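Local coordinates for protein betaine aldehyde dehydrogenase (Staphylococcus aureus subsp. aureus COL, PDB 4QTO) that probably catalyses the NAD-dependent oxidation of betaine aldehyde to glycine betaine, as a tetrameric member of the aldehyde dehydrogenase family, at residues Asp161-Val174 against Glu499-Asn511. Numbering follows the deposited sequence. Where two conformers were deposited one is given.
Sequences DTESKIVKEPVGVV and EYLVSKHILTNTN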
ATOM      1  N   ASP A 161     -24.316   6.931  -3.907  1.00 15.22           N
ATOM      2  CA  ASP A 161     -25.044   5.765  -4.433  1.00 15.87           C
ATOM      3  C   ASP A 161     -24.308   5.067  -5.579  1.00 16.44           C
ATOM      4  O   ASP A 161     -24.900   4.678  -6.585  1.00 15.23           O
ATOM      5  CB  ASP A 161     -26.484   6.106  -4.833  1.00 18.14           C
ATOM      6  CG  ASP A 161     -27.344   6.495  -3.639  1.00 24.53           C
ATOM      7  OD1 ASP A 161     -27.176   5.909  -2.568  1.00 26.12           O
ATOM      8  OD2 ASP A 161     -28.185   7.401  -3.785  1.00 34.05           O
ATOM      9  N   THR A 162     -22.995   4.945  -5.422  1.00 14.50           N
ATOM     10  CA  THR A 162     -22.187   4.143  -6.325  1.00 13.39           C
ATOM     11  C   THR A 162     -21.155   3.345  -5.517  1.00 14.71           C
ATOM     12  O   THR A 162     -20.796   3.740  -4.383  1.00 16.32           O
ATOM     13  CB  THR A 162     -21.395   4.978  -7.361  1.00 13.99           C
ATOM     14  OG1 THR A 162     -20.463   5.832  -6.669  1.00 13.55           O
ATOM     15  CG2 THR A 162     -22.311   5.788  -8.238  1.00 13.63           C
ATOM     16  N   GLU A 163     -20.712   2.230  -6.095  1.00 11.97           N
ATOM     17  CA  GLU A 163     -19.641   1.421  -5.543  1.00 13.18           C
ATOM     18  C   GLU A 163     -18.556   1.479  -6.586  1.00 12.19           C
ATOM     19  O   GLU A 163     -18.826   1.250  -7.784  1.00 12.58           O
ATOM     20  CB  GLU A 163     -20.042  -0.037  -5.353  1.00 16.54           C
ATOM     21  CG  GLU A 163     -18.886  -0.853  -4.782  1.00 22.21           C
ATOM     22  CD  GLU A 163     -18.988  -2.357  -4.935  1.00 29.23           C
ATOM     23  OE1 GLU A 163     -18.862  -2.995  -3.873  1.00 25.78           O
ATOM     24  OE2 GLU A 163     -19.117  -2.901  -6.082  1.00 27.51           O
ATOM     25  N   SER A 164     -17.330   1.716  -6.144  1.00 10.24           N
ATOM     26  CA  SER A 164     -16.183   1.829  -7.031  1.00 10.25           C
ATOM     27  C   SER A 164     -15.084   0.899  -6.589  1.00 10.90           C
ATOM     28  O   SER A 164     -14.690   0.921  -5.415  1.00 11.36           O
ATOM     29  CB  SER A 164     -15.661   3.272  -6.980  1.00 10.82           C
ATOM     30  OG  SER A 164     -14.452   3.484  -7.733  1.00 12.34           O
ATOM     31  N   LYS A 165     -14.654   0.033  -7.483  1.00  9.64           N
ATOM     32  CA  LYS A 165     -13.549  -0.856  -7.142  1.00 10.76           C
ATOM     33  C   LYS A 165     -12.595  -0.972  -8.285  1.00 10.66           C
ATOM     34  O   LYS A 165     -12.988  -0.812  -9.451  1.00 10.01           O
ATOM     35  CB  LYS A 165     -14.039  -2.216  -6.713  1.00 14.45           C
ATOM     36  CG  LYS A 165     -14.772  -2.977  -7.762  1.00 15.94           C
ATOM     37  CD  LYS A 165     -15.603  -4.102  -7.113  1.00 21.91           C
ATOM     38  CE  LYS A 165     -16.436  -4.817  -8.153  1.00 27.53           C
ATOM     39  NZ  LYS A 165     -17.468  -5.680  -7.491  1.00 32.62           N
ATOM     40  N   ILE A 166     -11.333  -1.206  -7.949  0.50  9.73           N
ATOM     41  CA  ILE A 166     -10.315  -1.426  -8.972  0.50 10.24           C
ATOM     42  C   ILE A 166      -9.891  -2.887  -8.805  0.50 11.33           C
ATOM     43  O   ILE A 166      -9.421  -3.289  -7.722  0.50 12.68           O
ATOM     44  CB  ILE A 166      -9.081  -0.540  -8.788  0.50 10.32           C
ATOM     45  CG1 ILE A 166      -9.449   0.933  -8.664  0.50 10.41           C
ATOM     46  CG2 ILE A 166      -8.093  -0.803  -9.907  0.50 11.47           C
ATOM     47  CD1 ILE A 166     -10.327   1.470  -9.773  0.50  9.62           C
ATOM     48  N   VAL A 167     -10.100  -3.682  -9.848  0.50 10.73           N
ATOM     49  CA  VAL A 167      -9.718  -5.078  -9.844  0.50 11.04           C
ATOM     50  C   VAL A 167      -8.426  -5.199 -10.629  0.50 10.71           C
ATOM     51  O   VAL A 167      -8.287  -4.563 -11.679  0.50 11.83           O
ATOM     52  CB  VAL A 167     -10.757  -5.957 -10.566  0.50 12.19           C
ATOM     53  CG1 VAL A 167     -10.357  -7.428 -10.468  0.50 12.89           C
ATOM     54  CG2 VAL A 167     -12.153  -5.766  -9.997  0.50 12.85           C
ATOM     55  N   LYS A 168      -7.475  -5.985 -10.130  1.00 10.60           N
ATOM     56  CA  LYS A 168      -6.223  -6.212 -10.835  1.00 11.25           C
ATOM     57  C   LYS A 168      -6.327  -7.596 -11.498  1.00 12.92           C
ATOM     58  O   LYS A 168      -6.643  -8.595 -10.832  1.00 18.10           O
ATOM     59  CB  LYS A 168      -5.026  -6.201  -9.898  1.00 12.72           C
ATOM     60  CG  LYS A 168      -4.821  -4.941  -9.123  1.00 16.95           C
ATOM     61  CD  LYS A 168      -4.659  -3.711  -9.952  1.00 22.16           C
ATOM     62  CE  LYS A 168      -4.300  -2.549  -9.014  1.00 28.31           C
ATOM     63  NZ  LYS A 168      -4.367  -1.193  -9.627  1.00 34.12           N
ATOM     64  N   GLU A 169      -6.249  -7.613 -12.822  1.00 10.22           N
ATOM     65  CA  GLU A 169      -6.338  -8.819 -13.622  1.00 10.44           C
ATOM     66  C   GLU A 169      -4.985  -9.127 -14.255  1.00 10.66           C
ATOM     67  O   GLU A 169      -4.186  -8.231 -14.435  1.00  8.73           O
ATOM     68  CB  GLU A 169      -7.331  -8.609 -14.775  1.00 11.86           C
ATOM     69  CG  GLU A 169      -8.743  -8.232 -14.331  1.00 13.19           C
ATOM     70  CD  GLU A 169      -9.733  -8.080 -15.466  1.00 14.95           C
ATOM     71  OE1 GLU A 169      -9.346  -8.078 -16.665  1.00 14.29           O
ATOM     72  OE2 GLU A 169     -10.941  -8.030 -15.139  1.00 13.38           O
ATOM     73  N   PRO A 170      -4.779 -10.374 -14.662  1.00  9.77           N
ATOM     74  CA  PRO A 170      -3.551 -10.638 -15.451  1.00  8.69           C
ATOM     75  C   PRO A 170      -3.604  -9.782 -16.727  1.00  8.16           C
ATOM     76  O   PRO A 170      -4.659  -9.653 -17.365  1.00  9.89           O
ATOM     77  CB  PRO A 170      -3.627 -12.124 -15.777  1.00 10.37           C
ATOM     78  CG  PRO A 170      -5.026 -12.534 -15.456  1.00 11.09           C
ATOM     79  CD  PRO A 170      -5.572 -11.601 -14.440  1.00 13.29           C
ATOM     80  N   VAL A 171      -2.451  -9.291 -17.145  1.00  8.39           N
ATOM     81  CA  VAL A 171      -2.371  -8.413 -18.339  1.00  9.02           C
ATOM     82  C   VAL A 171      -2.866  -9.136 -19.589  1.00  9.18           C
ATOM     83  O   VAL A 171      -3.456  -8.516 -20.478  1.00 10.74           O
ATOM     84  CB  VAL A 171      -0.964  -7.778 -18.467  1.00  9.07           C
ATOM     85  CG1 VAL A 171       0.086  -8.806 -18.832  1.00  9.27           C
ATOM     86  CG2 VAL A 171      -0.965  -6.621 -19.460  1.00 10.25           C
ATOM     87  N   GLY A 172      -2.610 -10.444 -19.681  1.00  9.30           N
ATOM     88  CA  GLY A 172      -3.100 -11.271 -20.754  1.00  9.88           C
ATOM     89  C   GLY A 172      -2.021 -12.191 -21.270  1.00 10.29           C
ATOM     90  O   GLY A 172      -1.443 -12.964 -20.518  1.00 10.59           O
ATOM     91  N   VAL A 173      -1.794 -12.116 -22.567  1.00  9.52           N
ATOM     92  CA  VAL A 173      -0.802 -12.908 -23.250  1.00  9.12           C
ATOM     93  C   VAL A 173       0.501 -12.113 -23.272  1.00  9.84           C
ATOM     94  O   VAL A 173       0.520 -10.947 -23.720  1.00  9.86           O
ATOM     95  CB  VAL A 173      -1.264 -13.202 -24.682  1.00 10.62           C
ATOM     96  CG1 VAL A 173      -0.138 -13.820 -25.506  1.00 10.68           C
ATOM     97  CG2 VAL A 173      -2.479 -14.101 -24.690  1.00 11.79           C
ATOM     98  N   VAL A 174       1.594 -12.739 -22.830  0.50  9.36           N
ATOM     99  CA  VAL A 174       2.869 -12.057 -22.773  0.50 10.36           C
ATOM    100  C   VAL A 174       3.936 -12.800 -23.564  0.50 10.00           C
ATOM    101  O   VAL A 174       3.992 -14.036 -23.510  0.50 10.96           O
ATOM    102  CB  VAL A 174       3.388 -11.940 -21.326  0.50 11.06           C
ATOM    103  CG1 VAL A 174       4.673 -11.111 -21.296  0.50 12.84           C
ATOM    104  CG2 VAL A 174       2.319 -11.336 -20.423  0.50 11.98           C
ATOM    105  N   GLU A 499       3.859  -5.313 -13.795  1.00 10.49           N
ATOM    106  CA  GLU A 499       3.986  -5.307 -15.239  1.00 11.62           C
ATOM    107  C   GLU A 499       3.038  -6.352 -15.830  1.00  9.85           C
ATOM    108  O   GLU A 499       2.577  -6.205 -16.978  1.00 10.18           O
ATOM    109  CB  GLU A 499       5.379  -5.668 -15.759  1.00 12.86           C
ATOM    110  CG  GLU A 499       6.481  -4.724 -15.318  1.00 16.15           C
ATOM    111  CD  GLU A 499       6.486  -3.383 -16.025  1.00 18.49           C
ATOM    112  OE1 GLU A 499       5.898  -3.291 -17.141  1.00 20.42           O
ATOM    113  OE2 GLU A 499       7.068  -2.416 -15.415  1.00 17.20           O
ATOM    114  N   TYR A 500       2.724  -7.393 -15.030  1.00  8.37           N
ATOM    115  CA  TYR A 500       1.900  -8.515 -15.459  1.00  7.88           C
ATOM    116  C   TYR A 500       0.432  -8.394 -15.053  1.00  8.43           C
ATOM    117  O   TYR A 500      -0.330  -9.366 -15.198  1.00  9.21           O
ATOM    118  CB  TYR A 500       2.526  -9.846 -14.997  1.00  7.94           C
ATOM    119  CG  TYR A 500       3.835 -10.120 -15.737  1.00  7.94           C
ATOM    120  CD1 TYR A 500       5.060  -9.657 -15.270  1.00  8.51           C
ATOM    121  CD2 TYR A 500       3.826 -10.804 -16.937  1.00  9.50           C
ATOM    122  CE1 TYR A 500       6.222  -9.829 -16.008  1.00  8.85           C
ATOM    123  CE2 TYR A 500       4.980 -10.991 -17.673  1.00 10.01           C
ATOM    124  CZ  TYR A 500       6.169 -10.508 -17.207  1.00 10.10           C
ATOM    125  OH  TYR A 500       7.332 -10.677 -17.947  1.00 10.67           O
ATOM    126  N   LEU A 501       0.045  -7.214 -14.564  1.00  7.67           N
ATOM    127  CA  LEU A 501      -1.313  -6.941 -14.176  1.00  8.13           C
ATOM    128  C   LEU A 501      -1.861  -5.771 -14.989  1.00  8.68           C
ATOM    129  O   LEU A 501      -1.108  -4.922 -15.513  1.00  9.57           O
ATOM    130  CB  LEU A 501      -1.380  -6.554 -12.689  1.00  9.19           C
ATOM    131  CG  LEU A 501      -0.986  -7.688 -11.732  1.00 10.66           C
ATOM    132  CD1 LEU A 501      -0.882  -7.138 -10.316  1.00 13.40           C
ATOM    133  CD2 LEU A 501      -2.014  -8.792 -11.804  1.00 10.93           C
ATOM    134  N   VAL A 502      -3.187  -5.712 -15.035  1.00  7.95           N
ATOM    135  CA  VAL A 502      -3.896  -4.588 -15.653  1.00  8.49           C
ATOM    136  C   VAL A 502      -5.021  -4.201 -14.684  1.00  8.94           C
ATOM    137  O   VAL A 502      -5.626  -5.072 -14.048  1.00  9.34           O
ATOM    138  CB  VAL A 502      -4.431  -4.924 -17.045  1.00  9.55           C
ATOM    139  CG1 VAL A 502      -5.378  -6.113 -17.038  1.00  9.96           C
ATOM    140  CG2 VAL A 502      -5.047  -3.692 -17.697  1.00 10.45           C
ATOM    141  N   SER A 503      -5.259  -2.897 -14.551  1.00  9.21           N
ATOM    142  CA  SER A 503      -6.315  -2.406 -13.655  1.00  9.49           C
ATOM    143  C   SER A 503      -7.616  -2.200 -14.408  1.00  8.76           C
ATOM    144  O   SER A 503      -7.633  -1.661 -15.516  1.00  9.59           O
ATOM    145  CB  SER A 503      -5.920  -1.052 -13.073  1.00 10.26           C
ATOM    146  OG  SER A 503      -4.795  -1.161 -12.229  1.00 12.87           O
ATOM    147  N   LYS A 504      -8.712  -2.573 -13.756  1.00  8.84           N
ATOM    148  CA  LYS A 504     -10.038  -2.337 -14.272  1.00  8.84           C
ATOM    149  C   LYS A 504     -10.880  -1.675 -13.177  1.00  8.23           C
ATOM    150  O   LYS A 504     -11.017  -2.195 -12.079  1.00  9.13           O
ATOM    151  CB  LYS A 504     -10.726  -3.643 -14.713  1.00  9.54           C
ATOM    152  CG  LYS A 504     -12.205  -3.505 -15.077  1.00 10.57           C
ATOM    153  CD  LYS A 504     -12.835  -4.833 -15.375  1.00 11.08           C
ATOM    154  CE  LYS A 504     -12.375  -5.446 -16.688  1.00 11.85           C
ATOM    155  NZ  LYS A 504     -12.824  -6.861 -16.779  1.00 10.97           N
ATOM    156  N   HIS A 505     -11.423  -0.517 -13.490  1.00  7.44           N
ATOM    157  CA  HIS A 505     -12.319   0.188 -12.602  1.00  8.47           C
ATOM    158  C   HIS A 505     -13.750  -0.266 -12.909  1.00  9.06           C
ATOM    159  O   HIS A 505     -14.268  -0.028 -13.998  1.00  8.93           O
ATOM    160  CB  HIS A 505     -12.201   1.704 -12.802  1.00  8.60           C
ATOM    161  CG  HIS A 505     -13.132   2.533 -11.959  1.00  9.35           C
ATOM    162  ND1 HIS A 505     -13.494   3.813 -12.320  1.00  9.47           N
ATOM    163  CD2 HIS A 505     -13.797   2.266 -10.806  1.00  9.80           C
ATOM    164  CE1 HIS A 505     -14.305   4.315 -11.406  1.00  9.76           C
ATOM    165  NE2 HIS A 505     -14.485   3.409 -10.460  1.00 10.07           N
ATOM    166  N   ILE A 506     -14.404  -0.920 -11.942  1.00  9.06           N
ATOM    167  CA  ILE A 506     -15.804  -1.321 -12.100  1.00  9.70           C
ATOM    168  C   ILE A 506     -16.592  -0.383 -11.195  1.00 10.19           C
ATOM    169  O   ILE A 506     -16.401  -0.375  -9.943  1.00  9.95           O
ATOM    170  CB  ILE A 506     -16.051  -2.801 -11.731  1.00 10.34           C
ATOM    171  CG1 ILE A 506     -15.203  -3.721 -12.605  1.00 10.65           C
ATOM    172  CG2 ILE A 506     -17.525  -3.133 -11.926  1.00 10.76           C
ATOM    173  CD1 ILE A 506     -15.260  -5.195 -12.265  1.00 12.58           C
ATOM    174  N   LEU A 507     -17.491   0.383 -11.810  0.50  9.29           N
ATOM    175  CA  LEU A 507     -18.301   1.350 -11.097  0.50 10.22           C
ATOM    176  C   LEU A 507     -19.766   0.932 -11.223  0.50 10.35           C
ATOM    177  O   LEU A 507     -20.291   0.888 -12.334  0.50 10.51           O
ATOM    178  CB  LEU A 507     -18.078   2.726 -11.734  0.50 10.63           C
ATOM    179  CG  LEU A 507     -18.731   3.994 -11.166  0.50 11.45           C
ATOM    180  CD1 LEU A 507     -20.235   4.007 -11.388  0.50 11.61           C
ATOM    181  CD2 LEU A 507     -18.328   4.180  -9.706  0.50 12.44           C
ATOM    182  N   THR A 508     -20.402   0.634 -10.087  1.00 10.83           N
ATOM    183  CA  THR A 508     -21.785   0.233 -10.071  1.00 11.65           C
ATOM    184  C   THR A 508     -22.649   1.366  -9.535  1.00 12.25           C
ATOM    185  O   THR A 508     -22.375   1.890  -8.443  1.00 12.42           O
ATOM    186  CB  THR A 508     -21.975  -1.009  -9.168  1.00 13.88           C
ATOM    187  OG1 THR A 508     -21.156  -2.081  -9.656  1.00 14.87           O
ATOM    188  CG2 THR A 508     -23.448  -1.461  -9.157  1.00 13.87           C
ATOM    189  N   ASN A 509     -23.681   1.761 -10.289  1.00 11.40           N
ATOM    190  CA  ASN A 509     -24.622   2.775  -9.827  1.00 12.16           C
ATOM    191  C   ASN A 509     -25.739   1.995  -9.142  1.00 13.42           C
ATOM    192  O   ASN A 509     -26.491   1.271  -9.796  1.00 12.74           O
ATOM    193  CB  ASN A 509     -25.135   3.622 -10.967  1.00 13.19           C
ATOM    194  CG  ASN A 509     -25.994   4.767 -10.497  1.00 13.42           C
ATOM    195  OD1 ASN A 509     -26.668   4.677  -9.452  1.00 13.98           O
ATOM    196  ND2 ASN A 509     -26.057   5.844 -11.294  1.00 15.30           N
ATOM    197  N   THR A 510     -25.802   2.150  -7.823  1.00 14.14           N
ATOM    198  CA  THR A 510     -26.759   1.433  -7.011  1.00 17.01           C
ATOM    199  C   THR A 510     -28.132   2.087  -6.915  1.00 19.50           C
ATOM    200  O   THR A 510     -29.023   1.521  -6.284  1.00 23.73           O
ATOM    201  CB  THR A 510     -26.206   1.142  -5.614  1.00 18.19           C
ATOM    202  OG1 THR A 510     -26.000   2.362  -4.897  1.00 19.48           O
ATOM    203  CG2 THR A 510     -24.896   0.374  -5.706  1.00 18.45           C
ATOM    204  N   ASN A 511     -28.305   3.266  -7.483  1.00 16.74           N
ATOM    205  CA  ASN A 511     -29.639   3.900  -7.501  1.00 19.89           C
ATOM    206  C   ASN A 511     -29.747   4.685  -8.802  1.00 17.54           C
ATOM    207  O   ASN A 511     -29.821   5.904  -8.814  1.00 18.91           O
ATOM    208  CB  ASN A 511     -29.792   4.802  -6.300  1.00 21.61           C
ATOM    209  CG  ASN A 511     -31.193   5.367  -6.198  1.00 29.40           C
ATOM    210  OD1 ASN A 511     -32.145   4.752  -6.678  1.00 27.80           O
ATOM    211  ND2 ASN A 511     -31.320   6.532  -5.593  1.00 36.57           N
TER
HETATM  212  O   HOH W   1     -18.543  -1.864  -8.586  1.00 15.34           O
HETATM  213  O   HOH W   2     -11.313  -9.073 -18.401  1.00 19.47           O
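Asp161 and Thr510 open an antiparallel pairing, Thr510 N donating to Asp161 O (3.0 Å). From there strands 162-170 and 501-509 exchange paired backbone bonds at Glu163-Thr508, Lys165-Ile506, Val167-Lys504 and Glu169-Val502. Thr162, beta-branched and suited to an extended backbone, rests its CB against Leu507 CD2 (3.9 Å). Glu163 OE1 forms a salt bridge with Lys165 of a third subunit, while OE2 accepts from a water that also bonds Ile506 O and Thr508 OG1. On the face shared with Thr162, the small Ser164 leaves room for an imidazole: His505 NE2 meets its OG at 2.7 Å, while Lys165 O lies at the ring edge, in plane. Lys165 passes its aliphatic chain over Ile506. In the conformer given, Ile166 bends CD1 back onto His505 CB (3.6 Å). Lys168, bent at chi2 (-58°), brings NZ to Ser503 OG (2.6 Å), which also bonds Glu495 of the second subunit. Glu169 OE2 takes Lys504 NZ on its syn side (2.8 Å), a salt bridge; the same NZ also donates to the carbonyls of Leu461 and Ala458 of the second subunit. Pro170, lacking an N-H, suits its non-hydrogen-bonded pair with Leu501, and bonding resumes from Val171 N to Tyr500 O. With strand 152-155 on the other side of 162-170, this makes a three-stranded arm, continued into the second subunit's sheet through 505-508, characteristic of the oligomerisation domain of aldehyde dehydrogenases.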